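Local coordinates for triggering receptor expressed on myeloid cells 1 (Mus musculus, PDB 1U9K), which amplifies inflammatory responses as a myeloid cell-surface receptor that, once ligands engage it, multimerizes and signals through the adapter TYROBP/DAP12, at residues A[28-36]-A[46-55]; A[61-69]-A[78-87]. All coordinates share one frame; numbering follows the deposited sequence.

From the N terminus, the chain first closes contact 1, where 28-36 runs out along strand 32-37, turns, and comes back along strand 45-49 into the loop that ends the 46-55 segment. Only then does contact 2 open: 61-69 leads through a tight turn into strand 65-70, and the chain returns along strand 75-80, from which the 78-87 segment enters the loop ahead of strand 89-96. The two closures follow in series and neither nests in nor crosses the other. Contact 1 belongs to the five-stranded sheet of the V-type domain, contact 2 to the four-stranded one, and they meet in the interior, where L47 touches F65 and W35 touches M80.

Contact 1: A[28-36]-A[46-55]; sequences YANSQKAWQ and TLVVTQRPFT
Q32 lies across F54 at the open end of the hairpin and carries much of this contact. Its CB sits over one face of the phenyl ring, 3.8 Å from the ring centroid, in a CH-pi contact; CG passes CE1 of F54, and CD and OE1 stay by CZ. Because CG is anti to the backbone N (chi1 -164°) and the chain runs extended beyond it, NE2 is carried past the ring, whose plane is 44° from the amide's, to T50 O at 2.8 Å. That bond is almost straight (175°), arrives nearly along the C=O axis, and lies in the amide plane, which fixes the turn of the amide; NE2 also lies against CG2 of V49. CG of R52 lies over the opposite face of F54, toward the rim. T50 grips K33 twice: its OG1 accepts from K33 N at 3.1 Å, and its own N donates to K33 O. Farther along, W35 N bonds to V48 O and L47 N to W35 O, the register slipping by one residue in a beta bulge before Q36 pairs with T46. There NE2 of Q36 gives a bond of 3.0 Å to OG1 of T46, while OE1 is held by R92. At the far end a water bridges N30 OD1 and F54 N. CD1 of L47 packs 3.7 Å from CD1 of W35. Strand 45-49 is the outer strand of its sheet; strand 32-37 lies between it and strand 89-96, and W35, pressed against Y91, faces V78 and M80 of strand 75-80 across the domain interior.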
ATOM      1  N   TYR A  28     -13.297  -1.733   8.773  1.00 19.29           N
ATOM      2  CA  TYR A  28     -11.904  -1.365   8.937  1.00 18.51           C
ATOM      3  C   TYR A  28     -11.731   0.110   9.191  1.00 19.33           C
ATOM      4  O   TYR A  28     -10.639   0.572   9.046  1.00 19.73           O
ATOM      5  CB  TYR A  28     -11.070  -1.803   7.727  1.00 18.86           C
ATOM      6  CG  TYR A  28     -11.178  -3.269   7.461  1.00 17.48           C
ATOM      7  CD1 TYR A  28     -10.844  -4.200   8.445  1.00 19.62           C
ATOM      8  CD2 TYR A  28     -11.615  -3.734   6.241  1.00 20.27           C
ATOM      9  CE1 TYR A  28     -10.921  -5.543   8.199  1.00 20.23           C
ATOM     10  CE2 TYR A  28     -11.686  -5.128   5.974  1.00 21.23           C
ATOM     11  CZ  TYR A  28     -11.329  -5.997   6.955  1.00 22.25           C
ATOM     12  OH  TYR A  28     -11.419  -7.338   6.734  1.00 21.45           O
ATOM     13  N   ALA A  29     -12.782   0.828   9.606  1.00 19.67           N
ATOM     14  CA  ALA A  29     -12.656   2.275   9.872  1.00 20.28           C
ATOM     15  C   ALA A  29     -11.544   2.531  10.919  1.00 20.56           C
ATOM     16  O   ALA A  29     -10.671   3.374  10.698  1.00 20.64           O
ATOM     17  CB  ALA A  29     -13.934   2.885  10.331  1.00 21.50           C
ATOM     18  N   ASN A  30     -11.559   1.739  11.982  1.00 19.47           N
ATOM     19  CA  ASN A  30     -10.634   1.911  13.103  1.00 20.69           C
ATOM     20  C   ASN A  30      -9.485   0.869  13.071  1.00 20.49           C
ATOM     21  O   ASN A  30      -9.045   0.340  14.111  1.00 21.69           O
ATOM     22  CB  ASN A  30     -11.405   1.871  14.428  1.00 21.02           C
ATOM     23  CG  ASN A  30     -10.615   2.508  15.582  1.00 21.64           C
ATOM     24  OD1 ASN A  30      -9.630   3.197  15.322  1.00 19.90           O
ATOM     25  ND2 ASN A  30     -11.016   2.259  16.839  1.00 19.66           N
ATOM     26  N   SER A  31      -9.058   0.514  11.887  1.00 19.80           N
ATOM     27  CA  SER A  31      -7.938  -0.392  11.726  1.00 19.20           C
ATOM     28  C   SER A  31      -6.794   0.354  11.067  1.00 19.56           C
ATOM     29  O   SER A  31      -6.985   1.286  10.249  1.00 19.71           O
ATOM     30  CB  SER A  31      -8.313  -1.620  10.858  1.00 18.83           C
ATOM     31  OG  SER A  31      -9.337  -2.365  11.454  1.00 22.35           O
ATOM     32  N   GLN A  32      -5.599  -0.091  11.396  1.00 19.28           N
ATOM     33  CA  GLN A  32      -4.415   0.334  10.708  1.00 20.02           C
ATOM     34  C   GLN A  32      -4.348  -0.285   9.283  1.00 20.14           C
ATOM     35  O   GLN A  32      -4.797  -1.436   9.032  1.00 19.10           O
ATOM     36  CB  GLN A  32      -3.180  -0.072  11.532  1.00 20.06           C
ATOM     37  CG  GLN A  32      -1.928   0.624  11.127  1.00 20.52           C
ATOM     38  CD  GLN A  32      -0.819   0.439  12.163  1.00 23.59           C
ATOM     39  OE1 GLN A  32      -0.721  -0.618  12.777  1.00 24.94           O
ATOM     40  NE2 GLN A  32      -0.004   1.465  12.360  1.00 20.19           N
ATOM     41  N   LYS A  33      -3.759   0.481   8.379  1.00 19.91           N
ATOM     42  CA  LYS A  33      -3.500   0.036   7.021  1.00 19.66           C
ATOM     43  C   LYS A  33      -2.035   0.169   6.683  1.00 20.10           C
ATOM     44  O   LYS A  33      -1.298   0.931   7.294  1.00 19.25           O
ATOM     45  CB  LYS A  33      -4.370   0.759   5.998  1.00 21.51           C
ATOM     46  CG  LYS A  33      -5.882   0.535   6.231  1.00 23.06           C
ATOM     47  CD  LYS A  33      -6.518   1.705   6.878  1.00 25.98           C
ATOM     48  CE  LYS A  33      -8.014   1.493   7.165  1.00 24.78           C
ATOM     49  NZ  LYS A  33      -8.478   2.430   8.154  1.00 24.76           N
ATOM     50  N   ALA A  34      -1.600  -0.625   5.707  1.00 18.52           N
ATOM     51  CA  ALA A  34      -0.216  -0.667   5.352  1.00 18.97           C
ATOM     52  C   ALA A  34      -0.027  -0.992   3.889  1.00 18.21           C
ATOM     53  O   ALA A  34      -0.861  -1.646   3.239  1.00 20.16           O
ATOM     54  CB  ALA A  34       0.513  -1.642   6.173  1.00 18.71           C
ATOM     55  N   TRP A  35       1.120  -0.560   3.393  1.00 19.48           N
ATOM     56  CA  TRP A  35       1.657  -0.971   2.098  1.00 18.65           C
ATOM     57  C   TRP A  35       2.829  -1.909   2.337  1.00 18.72           C
ATOM     58  O   TRP A  35       3.688  -1.597   3.128  1.00 19.05           O
ATOM     59  CB  TRP A  35       2.155   0.256   1.373  1.00 20.05           C
ATOM     60  CG  TRP A  35       2.724   0.073  -0.049  1.00 19.20           C
ATOM     61  CD1 TRP A  35       3.953   0.473  -0.452  1.00 20.37           C
ATOM     62  CD2 TRP A  35       2.042  -0.384  -1.227  1.00 19.85           C
ATOM     63  NE1 TRP A  35       4.105   0.266  -1.791  1.00 21.30           N
ATOM     64  CE2 TRP A  35       2.932  -0.236  -2.302  1.00 22.40           C
ATOM     65  CE3 TRP A  35       0.740  -0.860  -1.496  1.00 21.22           C
ATOM     66  CZ2 TRP A  35       2.604  -0.576  -3.587  1.00 23.47           C
ATOM     67  CZ3 TRP A  35       0.408  -1.204  -2.782  1.00 22.94           C
ATOM     68  CH2 TRP A  35       1.337  -1.068  -3.817  1.00 25.96           C
ATOM     69  N   GLN A  36       2.832  -3.051   1.656  1.00 18.22           N
ATOM     70  CA  GLN A  36       3.819  -4.101   1.833  1.00 18.81           C
ATOM     71  C   GLN A  36       4.442  -4.499   0.509  1.00 18.79           C
ATOM     72  O   GLN A  36       3.807  -4.426  -0.533  1.00 19.81           O
ATOM     73  CB  GLN A  36       3.215  -5.364   2.446  1.00 17.61           C
ATOM     74  CG  GLN A  36       2.598  -5.104   3.867  1.00 18.61           C
ATOM     75  CD  GLN A  36       2.216  -6.409   4.553  1.00 18.33           C
ATOM     76  OE1 GLN A  36       1.566  -7.239   3.932  1.00 20.82           O
ATOM     77  NE2 GLN A  36       2.642  -6.604   5.795  1.00 17.34           N
ATOM     78  N   THR A  46       6.856  -4.515   5.461  1.00 19.93           N
ATOM     79  CA  THR A  46       5.948  -3.427   5.681  1.00 20.38           C
ATOM     80  C   THR A  46       6.686  -2.118   5.454  1.00 20.96           C
ATOM     81  O   THR A  46       7.626  -1.818   6.136  1.00 20.76           O
ATOM     82  CB  THR A  46       5.414  -3.550   7.092  1.00 20.78           C
ATOM     83  OG1 THR A  46       4.648  -4.774   7.137  1.00 22.32           O
ATOM     84  CG2 THR A  46       4.406  -2.437   7.407  1.00 20.22           C
ATOM     85  N   LEU A  47       6.221  -1.350   4.488  1.00 19.86           N
ATOM     86  CA  LEU A  47       6.946  -0.221   3.978  1.00 20.22           C
ATOM     87  C   LEU A  47       6.462   1.085   4.633  1.00 20.49           C
ATOM     88  O   LEU A  47       7.232   1.948   4.832  1.00 19.75           O
ATOM     89  CB  LEU A  47       6.787  -0.150   2.481  1.00 21.15           C
ATOM     90  CG  LEU A  47       7.464  -1.321   1.776  1.00 20.52           C
ATOM     91  CD1 LEU A  47       7.126  -1.270   0.344  1.00 24.58           C
ATOM     92  CD2 LEU A  47       8.900  -1.190   1.995  1.00 23.40           C
ATOM     93  N   VAL A  48       5.161   1.196   4.911  1.00 19.69           N
ATOM     94  CA  VAL A  48       4.572   2.420   5.439  1.00 20.00           C
ATOM     95  C   VAL A  48       3.227   2.029   6.011  1.00 18.91           C
ATOM     96  O   VAL A  48       2.563   1.185   5.462  1.00 18.26           O
ATOM     97  CB  VAL A  48       4.500   3.538   4.355  1.00 19.36           C
ATOM     98  CG1 VAL A  48       3.706   3.112   3.132  1.00 20.59           C
ATOM     99  CG2 VAL A  48       3.961   4.875   4.963  1.00 21.06           C
ATOM    100  N   VAL A  49       2.891   2.629   7.130  1.00 18.50           N
ATOM    101  CA  VAL A  49       1.648   2.352   7.836  1.00 18.68           C
ATOM    102  C   VAL A  49       0.921   3.621   8.191  1.00 18.75           C
ATOM    103  O   VAL A  49       1.547   4.658   8.300  1.00 19.13           O
ATOM    104  CB  VAL A  49       1.899   1.565   9.134  1.00 18.87           C
ATOM    105  CG1 VAL A  49       2.502   0.203   8.823  1.00 20.59           C
ATOM    106  CG2 VAL A  49       2.802   2.355  10.070  1.00 17.77           C
ATOM    107  N   THR A  50      -0.403   3.555   8.333  1.00 18.52           N
ATOM    108  CA  THR A  50      -1.134   4.684   8.860  1.00 20.20           C
ATOM    109  C   THR A  50      -0.923   4.809  10.341  1.00 21.18           C
ATOM    110  O   THR A  50      -0.404   3.896  11.003  1.00 21.27           O
ATOM    111  CB  THR A  50      -2.636   4.609   8.552  1.00 19.83           C
ATOM    112  OG1 THR A  50      -3.204   3.415   9.107  1.00 20.14           O
ATOM    113  CG2 THR A  50      -2.900   4.506   7.084  1.00 20.99           C
ATOM    114  N   GLN A  51      -1.260   5.984  10.875  1.00 24.81           N
ATOM    115  CA  GLN A  51      -1.068   6.233  12.313  1.00 25.52           C
ATOM    116  C   GLN A  51      -2.376   6.552  13.011  1.00 25.80           C
ATOM    117  O   GLN A  51      -3.379   6.890  12.372  1.00 23.56           O
ATOM    118  CB  GLN A  51      -0.040   7.330  12.559  1.00 27.84           C
ATOM    119  CG  GLN A  51       1.447   6.889  12.332  1.00 31.20           C
ATOM    120  CD  GLN A  51       1.938   5.703  13.218  1.00 35.08           C
ATOM    121  OE1 GLN A  51       1.576   5.573  14.398  1.00 40.34           O
ATOM    122  NE2 GLN A  51       2.798   4.883  12.648  1.00 38.49           N
ATOM    123  N   ARG A  52      -2.347   6.412  14.337  1.00 26.83           N
ATOM    124  CA  ARG A  52      -3.486   6.669  15.185  1.00 28.01           C
ATOM    125  C   ARG A  52      -3.793   8.167  15.192  1.00 27.85           C
ATOM    126  O   ARG A  52      -2.861   8.966  15.092  1.00 28.33           O
ATOM    127  CB  ARG A  52      -3.227   6.179  16.631  1.00 29.63           C
ATOM    128  CG  ARG A  52      -3.814   4.761  16.884  1.00 32.02           C
ATOM    129  CD  ARG A  52      -3.523   4.144  18.266  1.00 35.69           C
ATOM    130  NE  ARG A  52      -3.740   2.688  18.247  1.00 38.89           N
ATOM    131  CZ  ARG A  52      -2.815   1.755  17.926  1.00 45.43           C
ATOM    132  NH1 ARG A  52      -1.559   2.090  17.579  1.00 46.62           N
ATOM    133  NH2 ARG A  52      -3.144   0.462  17.927  1.00 46.30           N
ATOM    134  N   PRO A  53      -5.071   8.571  15.338  1.00 27.13           N
ATOM    135  CA  PRO A  53      -6.251   7.687  15.423  1.00 25.09           C
ATOM    136  C   PRO A  53      -6.603   7.158  14.054  1.00 23.80           C
ATOM    137  O   PRO A  53      -6.587   7.919  13.065  1.00 22.01           O
ATOM    138  CB  PRO A  53      -7.373   8.620  15.893  1.00 25.29           C
ATOM    139  CG  PRO A  53      -6.738   9.853  16.245  1.00 26.12           C
ATOM    140  CD  PRO A  53      -5.447   9.987  15.482  1.00 26.93           C
ATOM    141  N   PHE A  54      -6.872   5.853  13.982  1.00 22.07           N
ATOM    142  CA  PHE A  54      -6.924   5.186  12.698  1.00 21.69           C
ATOM    143  C   PHE A  54      -8.149   5.559  11.892  1.00 20.99           C
ATOM    144  O   PHE A  54      -8.148   5.335  10.665  1.00 21.48           O
ATOM    145  CB  PHE A  54      -6.899   3.693  12.892  1.00 21.85           C
ATOM    146  CG  PHE A  54      -5.595   3.179  13.410  1.00 22.82           C
ATOM    147  CD1 PHE A  54      -4.410   3.609  12.834  1.00 25.18           C
ATOM    148  CD2 PHE A  54      -5.547   2.233  14.432  1.00 22.37           C
ATOM    149  CE1 PHE A  54      -3.192   3.170  13.306  1.00 24.65           C
ATOM    150  CE2 PHE A  54      -4.369   1.782  14.874  1.00 24.94           C
ATOM    151  CZ  PHE A  54      -3.156   2.275  14.331  1.00 24.99           C
ATOM    152  N   THR A  55      -9.166   6.095  12.551  1.00 20.48           N
ATOM    153  CA  THR A  55     -10.370   6.552  11.849  1.00 20.88           C
ATOM    154  C   THR A  55     -10.189   7.937  11.139  1.00 21.56           C
ATOM    155  O   THR A  55     -11.026   8.332  10.330  1.00 21.43           O
ATOM    156  CB  THR A  55     -11.536   6.715  12.816  1.00 21.53           C
ATOM    157  OG1 THR A  55     -11.144   7.576  13.903  1.00 21.13           O
ATOM    158  CG2 THR A  55     -11.948   5.416  13.488  1.00 20.34           C
TER
HETATM  159  O   HOH W   1      -7.339   4.445  16.574  1.00 40.87           O

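Contact 2: A[61-69]-A[78-87]; sequences HMGKFTLKH and VQMTDLQVTD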
ATOM      1  N   HIS A  61       4.251  10.194   5.106  1.00 27.13           N
ATOM      2  CA  HIS A  61       5.416  10.030   4.243  1.00 31.05           C
ATOM      3  C   HIS A  61       6.469   9.142   4.911  1.00 31.80           C
ATOM      4  O   HIS A  61       6.710   9.240   6.129  1.00 32.92           O
ATOM      5  CB  HIS A  61       6.011  11.396   3.907  1.00 31.72           C
ATOM      6  CG  HIS A  61       5.073  12.279   3.150  1.00 36.68           C
ATOM      7  ND1 HIS A  61       4.619  11.976   1.884  1.00 43.34           N
ATOM      8  CD2 HIS A  61       4.467  13.441   3.495  1.00 42.52           C
ATOM      9  CE1 HIS A  61       3.791  12.924   1.471  1.00 44.42           C
ATOM     10  NE2 HIS A  61       3.676  13.820   2.431  1.00 44.49           N
ATOM     11  N   MET A  62       7.083   8.271   4.130  1.00 31.24           N
ATOM     12  CA  MET A  62       8.137   7.410   4.622  1.00 31.70           C
ATOM     13  C   MET A  62       9.018   7.185   3.424  1.00 30.40           C
ATOM     14  O   MET A  62       8.673   6.397   2.554  1.00 29.68           O
ATOM     15  CB  MET A  62       7.546   6.188   5.326  1.00 32.55           C
ATOM     16  CG  MET A  62       8.573   5.139   5.713  1.00 35.39           C
ATOM     17  SD  MET A  62       9.651   5.682   7.051  1.00 44.01           S
ATOM     18  CE  MET A  62       8.506   5.684   8.429  1.00 43.85           C
ATOM     19  N   GLY A  63      10.091   7.958   3.326  1.00 29.82           N
ATOM     20  CA  GLY A  63      11.010   7.861   2.193  1.00 29.24           C
ATOM     21  C   GLY A  63      10.281   8.233   0.902  1.00 28.65           C
ATOM     22  O   GLY A  63       9.685   9.301   0.826  1.00 27.88           O
ATOM     23  N   LYS A  64      10.299   7.354  -0.097  1.00 28.01           N
ATOM     24  CA  LYS A  64       9.574   7.609  -1.360  1.00 26.59           C
ATOM     25  C   LYS A  64       8.118   7.185  -1.320  1.00 25.32           C
ATOM     26  O   LYS A  64       7.427   7.202  -2.368  1.00 21.83           O
ATOM     27  CB  LYS A  64      10.237   6.878  -2.520  1.00 28.39           C
ATOM     28  CG  LYS A  64       9.974   5.402  -2.597  1.00 31.02           C
ATOM     29  CD  LYS A  64      10.551   4.730  -3.880  1.00 37.34           C
ATOM     30  CE  LYS A  64      12.100   4.891  -4.042  1.00 37.79           C
ATOM     31  NZ  LYS A  64      12.551   4.349  -5.385  1.00 39.04           N
ATOM     32  N   PHE A  65       7.669   6.724  -0.163  1.00 22.45           N
ATOM     33  CA  PHE A  65       6.303   6.218  -0.032  1.00 21.63           C
ATOM     34  C   PHE A  65       5.414   7.310   0.597  1.00 22.32           C
ATOM     35  O   PHE A  65       5.845   8.019   1.502  1.00 22.55           O
ATOM     36  CB  PHE A  65       6.262   4.969   0.841  1.00 22.14           C
ATOM     37  CG  PHE A  65       7.137   3.878   0.354  1.00 22.82           C
ATOM     38  CD1 PHE A  65       8.427   3.780   0.768  1.00 26.20           C
ATOM     39  CD2 PHE A  65       6.651   2.935  -0.522  1.00 25.02           C
ATOM     40  CE1 PHE A  65       9.249   2.794   0.300  1.00 26.14           C
ATOM     41  CE2 PHE A  65       7.473   1.944  -0.980  1.00 25.52           C
ATOM     42  CZ  PHE A  65       8.785   1.897  -0.582  1.00 25.73           C
ATOM     43  N   THR A  66       4.199   7.422   0.079  1.00 21.61           N
ATOM     44  CA  THR A  66       3.178   8.241   0.671  1.00 22.05           C
ATOM     45  C   THR A  66       1.917   7.396   0.738  1.00 21.62           C
ATOM     46  O   THR A  66       1.540   6.740  -0.212  1.00 20.84           O
ATOM     47  CB  THR A  66       2.936   9.498  -0.193  1.00 22.55           C
ATOM     48  OG1 THR A  66       4.101  10.318  -0.139  1.00 24.84           O
ATOM     49  CG2 THR A  66       1.820  10.372   0.399  1.00 24.32           C
ATOM     50  N   LEU A  67       1.271   7.378   1.901  1.00 21.14           N
ATOM     51  CA  LEU A  67      -0.006   6.734   2.069  1.00 20.24           C
ATOM     52  C   LEU A  67      -1.006   7.760   2.410  1.00 19.44           C
ATOM     53  O   LEU A  67      -0.851   8.507   3.400  1.00 21.38           O
ATOM     54  CB  LEU A  67       0.125   5.787   3.223  1.00 23.22           C
ATOM     55  CG  LEU A  67      -0.670   4.551   3.401  1.00 27.94           C
ATOM     56  CD1 LEU A  67      -0.627   3.732   2.148  1.00 32.77           C
ATOM     57  CD2 LEU A  67      -0.016   3.794   4.608  1.00 26.26           C
ATOM     58  N   LYS A  68      -2.059   7.844   1.630  1.00 18.38           N
ATOM     59  CA  LYS A  68      -3.130   8.767   1.956  1.00 17.68           C
ATOM     60  C   LYS A  68      -4.256   7.908   2.444  1.00 18.50           C
ATOM     61  O   LYS A  68      -4.673   6.974   1.760  1.00 19.46           O
ATOM     62  CB  LYS A  68      -3.528   9.568   0.751  1.00 18.20           C
ATOM     63  CG  LYS A  68      -2.641  10.721   0.378  1.00 21.60           C
ATOM     64  CD  LYS A  68      -3.228  11.340  -0.913  1.00 26.71           C
ATOM     65  CE  LYS A  68      -2.714  12.783  -1.205  1.00 30.67           C
ATOM     66  NZ  LYS A  68      -1.381  12.556  -1.842  1.00 36.54           N
ATOM     67  N   HIS A  69      -4.688   8.162   3.653  1.00 17.78           N
ATOM     68  CA  HIS A  69      -5.856   7.527   4.242  1.00 18.01           C
ATOM     69  C   HIS A  69      -7.047   8.442   4.075  1.00 17.03           C
ATOM     70  O   HIS A  69      -7.172   9.458   4.770  1.00 15.06           O
ATOM     71  CB  HIS A  69      -5.593   7.172   5.706  1.00 19.00           C
ATOM     72  CG  HIS A  69      -6.833   6.614   6.447  1.00 22.97           C
ATOM     73  ND1 HIS A  69      -7.369   5.374   6.172  1.00 27.02           N
ATOM     74  CD2 HIS A  69      -7.597   7.147   7.428  1.00 26.79           C
ATOM     75  CE1 HIS A  69      -8.413   5.168   6.953  1.00 29.47           C
ATOM     76  NE2 HIS A  69      -8.573   6.227   7.724  1.00 26.91           N
ATOM     77  N   VAL A  78      -1.775   4.886  -2.321  1.00 19.39           N
ATOM     78  CA  VAL A  78      -0.348   4.769  -2.130  1.00 20.93           C
ATOM     79  C   VAL A  78       0.374   5.414  -3.296  1.00 21.22           C
ATOM     80  O   VAL A  78      -0.066   5.295  -4.427  1.00 20.12           O
ATOM     81  CB  VAL A  78       0.033   3.287  -2.041  1.00 22.29           C
ATOM     82  CG1 VAL A  78       1.542   3.163  -1.882  1.00 27.18           C
ATOM     83  CG2 VAL A  78      -0.758   2.609  -0.897  1.00 24.77           C
ATOM     84  N   GLN A  79       1.440   6.170  -3.025  1.00 20.84           N
ATOM     85  CA  GLN A  79       2.273   6.697  -4.091  1.00 21.18           C
ATOM     86  C   GLN A  79       3.692   6.325  -3.761  1.00 21.89           C
ATOM     87  O   GLN A  79       4.100   6.450  -2.591  1.00 22.39           O
ATOM     88  CB  GLN A  79       2.160   8.191  -4.203  1.00 22.41           C
ATOM     89  CG  GLN A  79       0.875   8.668  -4.815  1.00 25.79           C
ATOM     90  CD  GLN A  79       0.788  10.173  -4.762  1.00 32.43           C
ATOM     91  OE1 GLN A  79       0.027  10.730  -3.964  1.00 38.59           O
ATOM     92  NE2 GLN A  79       1.618  10.837  -5.554  1.00 35.45           N
ATOM     93  N   MET A  80       4.447   5.877  -4.763  1.00 20.43           N
ATOM     94  CA  MET A  80       5.905   5.669  -4.663  1.00 21.41           C
ATOM     95  C   MET A  80       6.500   6.540  -5.724  1.00 21.81           C
ATOM     96  O   MET A  80       6.157   6.390  -6.874  1.00 20.34           O
ATOM     97  CB  MET A  80       6.287   4.215  -4.975  1.00 21.93           C
ATOM     98  CG  MET A  80       5.739   3.242  -3.992  1.00 24.11           C
ATOM     99  SD  MET A  80       6.038   1.512  -4.445  1.00 27.05           S
ATOM    100  CE  MET A  80       7.735   1.426  -4.596  1.00 27.23           C
ATOM    101  N   THR A  81       7.366   7.464  -5.347  1.00 20.76           N
ATOM    102  CA  THR A  81       7.899   8.436  -6.247  1.00 21.47           C
ATOM    103  C   THR A  81       9.270   7.998  -6.697  1.00 21.07           C
ATOM    104  O   THR A  81       9.903   7.158  -6.081  1.00 20.47           O
ATOM    105  CB  THR A  81       8.005   9.786  -5.593  1.00 23.43           C
ATOM    106  OG1 THR A  81       8.675   9.652  -4.314  1.00 22.53           O
ATOM    107  CG2 THR A  81       6.606  10.330  -5.270  1.00 24.56           C
ATOM    108  N   ASP A  82       9.679   8.552  -7.822  1.00 20.46           N
ATOM    109  CA  ASP A  82      11.020   8.369  -8.359  1.00 22.04           C
ATOM    110  C   ASP A  82      11.331   6.879  -8.432  1.00 20.61           C
ATOM    111  O   ASP A  82      12.300   6.403  -7.870  1.00 20.33           O
ATOM    112  CB  ASP A  82      12.061   9.085  -7.503  1.00 22.88           C
ATOM    113  CG  ASP A  82      13.376   9.273  -8.250  1.00 29.33           C
ATOM    114  OD1 ASP A  82      13.355   9.253  -9.527  1.00 33.96           O
ATOM    115  OD2 ASP A  82      14.482   9.404  -7.656  1.00 37.25           O
ATOM    116  N   LEU A  83      10.469   6.131  -9.109  1.00 20.49           N
ATOM    117  CA  LEU A  83      10.648   4.691  -9.217  1.00 19.81           C
ATOM    118  C   LEU A  83      11.974   4.308  -9.826  1.00 20.05           C
ATOM    119  O   LEU A  83      12.456   4.931 -10.753  1.00 18.64           O
ATOM    120  CB  LEU A  83       9.542   4.073 -10.081  1.00 19.40           C
ATOM    121  CG  LEU A  83       8.155   4.075  -9.472  1.00 20.75           C
ATOM    122  CD1 LEU A  83       7.114   3.752 -10.550  1.00 23.73           C
ATOM    123  CD2 LEU A  83       8.099   3.148  -8.324  1.00 23.82           C
ATOM    124  N   GLN A  84      12.563   3.255  -9.294  1.00 20.79           N
ATOM    125  CA  GLN A  84      13.769   2.677  -9.840  1.00 21.59           C
ATOM    126  C   GLN A  84      13.491   1.282 -10.336  1.00 21.07           C
ATOM    127  O   GLN A  84      12.556   0.636  -9.877  1.00 19.04           O
ATOM    128  CB  GLN A  84      14.852   2.624  -8.751  1.00 23.35           C
ATOM    129  CG  GLN A  84      15.187   3.986  -8.119  1.00 26.79           C
ATOM    130  CD  GLN A  84      15.734   4.983  -9.134  1.00 32.86           C
ATOM    131  OE1 GLN A  84      16.545   4.621  -9.959  1.00 36.03           O
ATOM    132  NE2 GLN A  84      15.264   6.234  -9.091  1.00 37.04           N
ATOM    133  N   VAL A  85      14.333   0.799 -11.249  1.00 20.65           N
ATOM    134  CA  VAL A  85      14.130  -0.534 -11.785  1.00 22.86           C
ATOM    135  C   VAL A  85      14.120  -1.588 -10.645  1.00 23.17           C
ATOM    136  O   VAL A  85      13.338  -2.521 -10.690  1.00 23.60           O
ATOM    137  CB  VAL A  85      15.165  -0.920 -12.865  1.00 22.79           C
ATOM    138  CG1 VAL A  85      14.949  -2.388 -13.308  1.00 26.73           C
ATOM    139  CG2 VAL A  85      15.083   0.004 -14.082  1.00 23.33           C
ATOM    140  N   THR A  86      14.967  -1.407  -9.637  1.00 23.31           N
ATOM    141  CA  THR A  86      14.996  -2.290  -8.463  1.00 23.81           C
ATOM    142  C   THR A  86      13.778  -2.232  -7.555  1.00 22.83           C
ATOM    143  O   THR A  86      13.702  -3.041  -6.646  1.00 22.57           O
ATOM    144  CB  THR A  86      16.245  -2.008  -7.555  1.00 23.71           C
ATOM    145  OG1 THR A  86      16.278  -0.621  -7.206  1.00 26.61           O
ATOM    146  CG2 THR A  86      17.525  -2.231  -8.274  1.00 26.49           C
ATOM    147  N   ASP A  87      12.869  -1.267  -7.726  1.00 22.41           N
ATOM    148  CA  ASP A  87      11.555  -1.307  -7.057  1.00 21.67           C
ATOM    149  C   ASP A  87      10.610  -2.338  -7.629  1.00 21.62           C
ATOM    150  O   ASP A  87       9.566  -2.640  -7.037  1.00 20.37           O
ATOM    151  CB  ASP A  87      10.852   0.033  -7.153  1.00 22.41           C
ATOM    152  CG  ASP A  87      11.589   1.141  -6.428  1.00 24.47           C
ATOM    153  OD1 ASP A  87      12.217   0.856  -5.367  1.00 26.48           O
ATOM    154  OD2 ASP A  87      11.609   2.332  -6.835  1.00 22.88           O
TER
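F65 runs alongside M80, both side chains heading into the domain interior. CG of M80 comes within 3.6 Å of CD2 of F65, and the bend at chi3 (57°) brings the methyl CE back to CE2 of the ring at 3.7 Å; the sulfur approaches obliquely, a Met-aromatic contact with SD 4.9 Å from the ring centroid. On the same face of the sheet CD1 of L67 presses on CG2 of V78 at 3.2 Å, closer than two methyls normally pack. Between these two pairs T66 and Q79 form the hydrogen-bonded pair, each N donating to the other's O. Beyond F65 and M80, T81 N donates to K64 O. On the opposite face K68 NZ makes a weak bond to Q79 OE1.

K64 reaches beyond the strand pair. Its CD lies 3.3 Å from T81 O, and NZ ends in a 2.7 Å salt bridge with D87 OD2, accepted on the syn lone pair of that oxygen. The same NZ donates to D82 O at 3.2 Å from above the carbonyl plane, while Q84 NE2 reaches that oxygen from the other face. Q84 N donates to D87 OD2 from above the carboxylate plane, so both donors converge on this one oxygen, and the pairing is likely to stabilise its negative charge. A methionine in place of K64 would probably leave D87 without its charged mate and D82 O with one donor fewer, letting the 82-87 segment shift against the hairpin.

A type II' turn from M62 to F65 joins strands 58-62 and 65-70. The lysine-aspartate bridge, tying that turn to the segment before strand 89-96, is consistent with the salt bridge between a basic residue ahead of strand D and an aspartate before strand F familiar from V-set domains.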